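Local coordinates for mandelate racemase/muconate lactonizing enzyme family protein (Azoarcus sp., PDB 2QDE), which belongs to the mandelate racemase/muconate lactonizing enzyme family of the enolase superfamily and carries a barium ion in the metal site of its barrel domain, at residues A[132-144]-A[153-167]. Sequence-based numbering, arbitrary orientation.
Sequences IERIPLGLVLGAG and ALAVLREGFHFVKLK
Leu-139 and Val-140 of strand 135-140 pair in parallel with Val-164 and Lys-165 of strand 164-167, a buried contact between adjacent strands of the barrel sheet, and the end of helix 146-159 packs against the side carrying Leu-139 and Val-164. Leu-139 N donates a hydrogen bond to Phe-163 O, Leu-139 O accepts one from Lys-165 N at 3.0 Å, and Leu-141 N meets Lys-165 O almost head-on (C=O...N 177°). Ahead of the paired residues, His-162 N donates a nearly straight hydrogen bond (2.7 Å) to Leu-137 O, and Pro-136 CB lies over one face of the imidazole, 3.6 Å from its centroid. Gly-138 CA lies over one face of the Phe-163 ring, where a side chain would collide with it; that ring also meets Phe-193. On the helix side, Leu-141 points its CD1 among Ala-153 CB, Val-164 CG1 and Leu-166 CD2, each 3.6 Å away, and its CD2 at Val-156 CG2. Leu-139 CD1 reaches Phe-161 CE2 at 3.7 Å. On the opposite face from Leu-139, Val-140 and Lys-165 lie side by side, CG2 of the valine 3.5 Å from CD of the lysine. With CG trans to the backbone N (chi1 170°) and the chain extended beyond it, Lys-165 carries NZ to a hydrogen bond with Asp-195 and a salt bridge with Glu-221, both barium ligands. A water links Leu-141 O to Lys-167 N. Gly-160 ends the helix in a Schellman motif; strand, helix and parallel strand form a beta-alpha-beta unit of the enolase-superfamily barrel.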
loop_
_atom_site.group_PDB
_atom_site.type_symbol
_atom_site.label_atom_id
_atom_site.label_comp_id
_atom_site.label_asym_id
_atom_site.label_seq_id
_atom_site.Cartn_x
_atom_site.Cartn_y
_atom_site.Cartn_z
ATOM N N ILE A 132 -3.067 -18.592 -36.514
ATOM C CA ILE A 132 -4.330 -18.341 -37.200
ATOM C C ILE A 132 -3.967 -18.057 -38.659
ATOM O O ILE A 132 -2.898 -17.523 -38.940
ATOM C CB ILE A 132 -5.114 -17.151 -36.591
ATOM C CG1 ILE A 132 -4.257 -15.884 -36.583
ATOM C CG2 ILE A 132 -5.578 -17.510 -35.189
ATOM C CD1 ILE A 132 -5.008 -14.657 -36.126
ATOM N N GLU A 133 -4.843 -18.423 -39.588
ATOM C CA GLU A 133 -4.547 -18.235 -41.006
ATOM C C GLU A 133 -4.779 -16.825 -41.529
ATOM O O GLU A 133 -4.124 -16.395 -42.480
ATOM C CB GLU A 133 -5.340 -19.250 -41.826
ATOM C CG GLU A 133 -4.996 -20.679 -41.438
ATOM C CD GLU A 133 -5.932 -21.699 -42.042
ATOM O OE1 GLU A 133 -7.162 -21.434 -42.090
ATOM O OE2 GLU A 133 -5.439 -22.774 -42.451
ATOM N N ARG A 134 -5.705 -16.105 -40.914
ATOM C CA ARG A 134 -5.987 -14.740 -41.324
ATOM C C ARG A 134 -6.274 -13.901 -40.092
ATOM O O ARG A 134 -6.706 -14.415 -39.059
ATOM C CB ARG A 134 -7.159 -14.699 -42.304
ATOM C CG ARG A 134 -8.472 -15.181 -41.749
ATOM C CD ARG A 134 -9.520 -15.127 -42.838
ATOM N NE ARG A 134 -10.852 -15.449 -42.340
ATOM C CZ ARG A 134 -11.953 -15.411 -43.084
ATOM N NH1 ARG A 134 -11.879 -15.065 -44.369
ATOM N NH2 ARG A 134 -13.125 -15.706 -42.546
ATOM N N ILE A 135 -6.030 -12.603 -40.219
ATOM C CA ILE A 135 -6.182 -11.669 -39.116
ATOM C C ILE A 135 -7.320 -10.684 -39.315
ATOM O O ILE A 135 -7.291 -9.872 -40.245
ATOM C CB ILE A 135 -4.871 -10.864 -38.950
ATOM C CG1 ILE A 135 -3.683 -11.826 -38.918
ATOM C CG2 ILE A 135 -4.935 -9.990 -37.703
ATOM C CD1 ILE A 135 -2.352 -11.156 -39.193
ATOM N N PRO A 136 -8.337 -10.734 -38.442
ATOM C CA PRO A 136 -9.462 -9.803 -38.571
ATOM C C PRO A 136 -8.985 -8.382 -38.250
ATOM O O PRO A 136 -8.270 -8.160 -37.264
ATOM C CB PRO A 136 -10.471 -10.340 -37.554
ATOM C CG PRO A 136 -9.593 -10.964 -36.502
ATOM C CD PRO A 136 -8.553 -11.677 -37.330
ATOM N N LEU A 137 -9.388 -7.423 -39.081
ATOM C CA LEU A 137 -8.970 -6.041 -38.913
ATOM C C LEU A 137 -10.075 -5.032 -38.636
ATOM O O LEU A 137 -11.248 -5.253 -38.938
ATOM C CB LEU A 137 -8.220 -5.574 -40.163
ATOM C CG LEU A 137 -6.958 -6.318 -40.595
ATOM C CD1 LEU A 137 -6.564 -5.864 -42.008
ATOM C CD2 LEU A 137 -5.832 -6.052 -39.600
ATOM N N GLY A 138 -9.652 -3.913 -38.060
ATOM C CA GLY A 138 -10.519 -2.790 -37.770
ATOM C C GLY A 138 -9.795 -1.656 -38.476
ATOM O O GLY A 138 -8.657 -1.854 -38.907
ATOM N N LEU A 139 -10.399 -0.478 -38.599
ATOM C CA LEU A 139 -9.720 0.608 -39.308
ATOM C C LEU A 139 -9.966 1.999 -38.745
ATOM O O LEU A 139 -11.058 2.294 -38.255
ATOM C CB LEU A 139 -10.144 0.590 -40.776
ATOM C CG LEU A 139 -9.066 0.776 -41.840
ATOM C CD1 LEU A 139 -8.120 -0.424 -41.825
ATOM C CD2 LEU A 139 -9.736 0.917 -43.208
ATOM N N VAL A 140 -8.942 2.850 -38.823
ATOM C CA VAL A 140 -9.032 4.233 -38.353
ATOM C C VAL A 140 -9.537 5.083 -39.520
ATOM O O VAL A 140 -9.076 4.913 -40.644
ATOM C CB VAL A 140 -7.647 4.793 -37.949
ATOM C CG1 VAL A 140 -7.810 6.176 -37.330
ATOM C CG2 VAL A 140 -6.968 3.861 -36.975
ATOM N N LEU A 141 -10.457 6.005 -39.261
ATOM C CA LEU A 141 -10.991 6.838 -40.338
ATOM C C LEU A 141 -10.264 8.177 -40.483
ATOM O O LEU A 141 -9.646 8.675 -39.539
ATOM C CB LEU A 141 -12.487 7.090 -40.120
ATOM C CG LEU A 141 -13.367 5.858 -39.888
ATOM C CD1 LEU A 141 -14.825 6.298 -39.798
ATOM C CD2 LEU A 141 -13.189 4.853 -41.017
ATOM N N GLY A 142 -10.347 8.755 -41.679
ATOM C CA GLY A 142 -9.699 10.027 -41.933
ATOM C C GLY A 142 -10.529 11.203 -41.459
ATOM O O GLY A 142 -11.753 11.103 -41.331
ATOM N N ALA A 143 -9.867 12.325 -41.198
ATOM C CA ALA A 143 -10.556 13.522 -40.732
ATOM C C ALA A 143 -11.459 14.095 -41.823
ATOM O O ALA A 143 -11.267 13.829 -43.015
ATOM C CB ALA A 143 -9.543 14.575 -40.290
ATOM N N GLY A 144 -12.440 14.884 -41.399
ATOM C CA GLY A 144 -13.377 15.499 -42.324
ATOM C C GLY A 144 -14.624 15.881 -41.558
ATOM O O GLY A 144 -14.725 15.585 -40.363
ATOM N N ALA A 153 -17.233 5.470 -42.647
ATOM C CA ALA A 153 -17.483 4.448 -41.637
ATOM C C ALA A 153 -18.341 3.330 -42.232
ATOM O O ALA A 153 -18.032 2.149 -42.086
ATOM C CB ALA A 153 -18.185 5.061 -40.430
ATOM N N LEU A 154 -19.417 3.717 -42.909
ATOM C CA LEU A 154 -20.309 2.755 -43.537
ATOM C C LEU A 154 -19.593 1.966 -44.630
ATOM O O LEU A 154 -19.797 0.765 -44.761
ATOM C CB LEU A 154 -21.526 3.479 -44.119
ATOM C CG LEU A 154 -22.507 4.052 -43.092
ATOM C CD1 LEU A 154 -23.511 4.969 -43.778
ATOM C CD2 LEU A 154 -23.220 2.901 -42.391
ATOM N N ALA A 155 -18.751 2.638 -45.409
ATOM C CA ALA A 155 -18.005 1.977 -46.481
ATOM C C ALA A 155 -17.065 0.931 -45.884
ATOM O O ALA A 155 -16.958 -0.185 -46.390
ATOM C CB ALA A 155 -17.200 3.005 -47.272
ATOM N N VAL A 156 -16.388 1.307 -44.803
ATOM C CA VAL A 156 -15.459 0.416 -44.121
ATOM C C VAL A 156 -16.181 -0.816 -43.586
ATOM O O VAL A 156 -15.700 -1.939 -43.733
ATOM C CB VAL A 156 -14.769 1.139 -42.944
ATOM C CG1 VAL A 156 -14.041 0.134 -42.067
ATOM C CG2 VAL A 156 -13.788 2.173 -43.486
ATOM N N LEU A 157 -17.338 -0.604 -42.964
ATOM C CA LEU A 157 -18.112 -1.714 -42.428
ATOM C C LEU A 157 -18.609 -2.615 -43.556
ATOM O O LEU A 157 -18.610 -3.840 -43.421
ATOM C CB LEU A 157 -19.291 -1.188 -41.598
ATOM C CG LEU A 157 -18.880 -0.538 -40.268
ATOM C CD1 LEU A 157 -20.064 0.174 -39.643
ATOM C CD2 LEU A 157 -18.323 -1.604 -39.332
ATOM N N ARG A 158 -19.018 -2.015 -44.672
ATOM C CA ARG A 158 -19.502 -2.799 -45.813
ATOM C C ARG A 158 -18.413 -3.711 -46.374
ATOM O O ARG A 158 -18.701 -4.804 -46.868
ATOM C CB ARG A 158 -20.024 -1.875 -46.925
ATOM C CG ARG A 158 -21.535 -1.663 -46.888
ATOM C CD ARG A 158 -22.043 -0.874 -48.097
ATOM N NE ARG A 158 -21.896 0.572 -47.924
ATOM C CZ ARG A 158 -21.045 1.330 -48.610
ATOM N NH1 ARG A 158 -20.253 0.781 -49.528
ATOM N NH2 ARG A 158 -20.983 2.637 -48.376
ATOM N N GLU A 159 -17.163 -3.265 -46.287
ATOM C CA GLU A 159 -16.033 -4.040 -46.789
ATOM C C GLU A 159 -15.752 -5.262 -45.914
ATOM O O GLU A 159 -15.138 -6.229 -46.372
ATOM C CB GLU A 159 -14.791 -3.150 -46.867
ATOM C CG GLU A 159 -13.550 -3.815 -47.459
ATOM C CD GLU A 159 -13.792 -4.418 -48.829
ATOM O OE1 GLU A 159 -14.568 -3.829 -49.618
ATOM O OE2 GLU A 159 -13.194 -5.483 -49.123
ATOM N N GLY A 160 -16.194 -5.216 -44.655
ATOM C CA GLY A 160 -15.989 -6.347 -43.763
ATOM C C GLY A 160 -15.189 -6.092 -42.491
ATOM O O GLY A 160 -15.036 -6.985 -41.652
ATOM N N PHE A 161 -14.676 -4.881 -42.328
ATOM C CA PHE A 161 -13.893 -4.572 -41.142
ATOM C C PHE A 161 -14.683 -4.747 -39.844
ATOM O O PHE A 161 -15.893 -4.534 -39.800
ATOM C CB PHE A 161 -13.291 -3.185 -41.277
ATOM C CG PHE A 161 -12.239 -3.112 -42.349
ATOM C CD1 PHE A 161 -12.590 -2.875 -43.676
ATOM C CD2 PHE A 161 -10.900 -3.359 -42.040
ATOM C CE1 PHE A 161 -11.620 -2.891 -44.688
ATOM C CE2 PHE A 161 -9.922 -3.378 -43.040
ATOM C CZ PHE A 161 -10.288 -3.142 -44.371
ATOM N N HIS A 162 -13.964 -5.139 -38.794
ATOM C CA HIS A 162 -14.528 -5.463 -37.486
ATOM C C HIS A 162 -14.735 -4.359 -36.460
ATOM O O HIS A 162 -15.447 -4.555 -35.477
ATOM C CB HIS A 162 -13.688 -6.594 -36.906
ATOM C CG HIS A 162 -13.519 -7.734 -37.860
ATOM N ND1 HIS A 162 -14.347 -8.836 -37.858
ATOM C CD2 HIS A 162 -12.680 -7.897 -38.909
ATOM C CE1 HIS A 162 -14.025 -9.628 -38.865
ATOM N NE2 HIS A 162 -13.017 -9.081 -39.519
ATOM N N PHE A 163 -14.097 -3.215 -36.656
ATOM C CA PHE A 163 -14.318 -2.097 -35.755
ATOM C C PHE A 163 -13.980 -0.807 -36.464
ATOM O O PHE A 163 -13.398 -0.825 -37.548
ATOM C CB PHE A 163 -13.533 -2.253 -34.435
ATOM C CG PHE A 163 -12.038 -2.216 -34.577
ATOM C CD1 PHE A 163 -11.371 -1.019 -34.816
ATOM C CD2 PHE A 163 -11.289 -3.379 -34.399
ATOM C CE1 PHE A 163 -9.977 -0.979 -34.865
ATOM C CE2 PHE A 163 -9.900 -3.350 -34.443
ATOM C CZ PHE A 163 -9.242 -2.151 -34.676
ATOM N N VAL A 164 -14.371 0.310 -35.866
ATOM C CA VAL A 164 -14.117 1.617 -36.444
ATOM C C VAL A 164 -13.511 2.530 -35.384
ATOM O O VAL A 164 -14.112 2.756 -34.338
ATOM C CB VAL A 164 -15.430 2.238 -36.972
ATOM C CG1 VAL A 164 -15.201 3.682 -37.380
ATOM C CG2 VAL A 164 -15.946 1.423 -38.155
ATOM N N LYS A 165 -12.327 3.059 -35.669
ATOM C CA LYS A 165 -11.623 3.940 -34.746
ATOM C C LYS A 165 -11.564 5.375 -35.283
ATOM O O LYS A 165 -11.274 5.577 -36.461
ATOM C CB LYS A 165 -10.206 3.400 -34.528
ATOM C CG LYS A 165 -9.270 4.332 -33.779
ATOM C CD LYS A 165 -7.918 3.663 -33.569
ATOM C CE LYS A 165 -6.851 4.662 -33.200
ATOM N NZ LYS A 165 -5.562 3.992 -32.914
ATOM N N LEU A 166 -11.841 6.355 -34.419
ATOM C CA LEU A 166 -11.817 7.766 -34.803
ATOM C C LEU A 166 -10.722 8.520 -34.050
ATOM O O LEU A 166 -10.355 8.151 -32.933
ATOM C CB LEU A 166 -13.171 8.440 -34.489
ATOM C CG LEU A 166 -14.443 7.691 -34.907
ATOM C CD1 LEU A 166 -15.662 8.377 -34.322
ATOM C CD2 LEU A 166 -14.543 7.613 -36.433
ATOM N N LYS A 167 -10.180 9.563 -34.666
ATOM C CA LYS A 167 -9.172 10.380 -33.995
ATOM C C LYS A 167 -9.863 11.625 -33.460
ATOM O O LYS A 167 -10.531 12.337 -34.213
ATOM C CB LYS A 167 -8.061 10.763 -34.972
ATOM C CG LYS A 167 -7.298 9.558 -35.478
ATOM C CD LYS A 167 -6.046 9.919 -36.255
ATOM C CE LYS A 167 -5.280 8.654 -36.623
ATOM N NZ LYS A 167 -4.131 8.941 -37.536
HETATM O O HOH W 1 -10.593 9.872 -37.461
#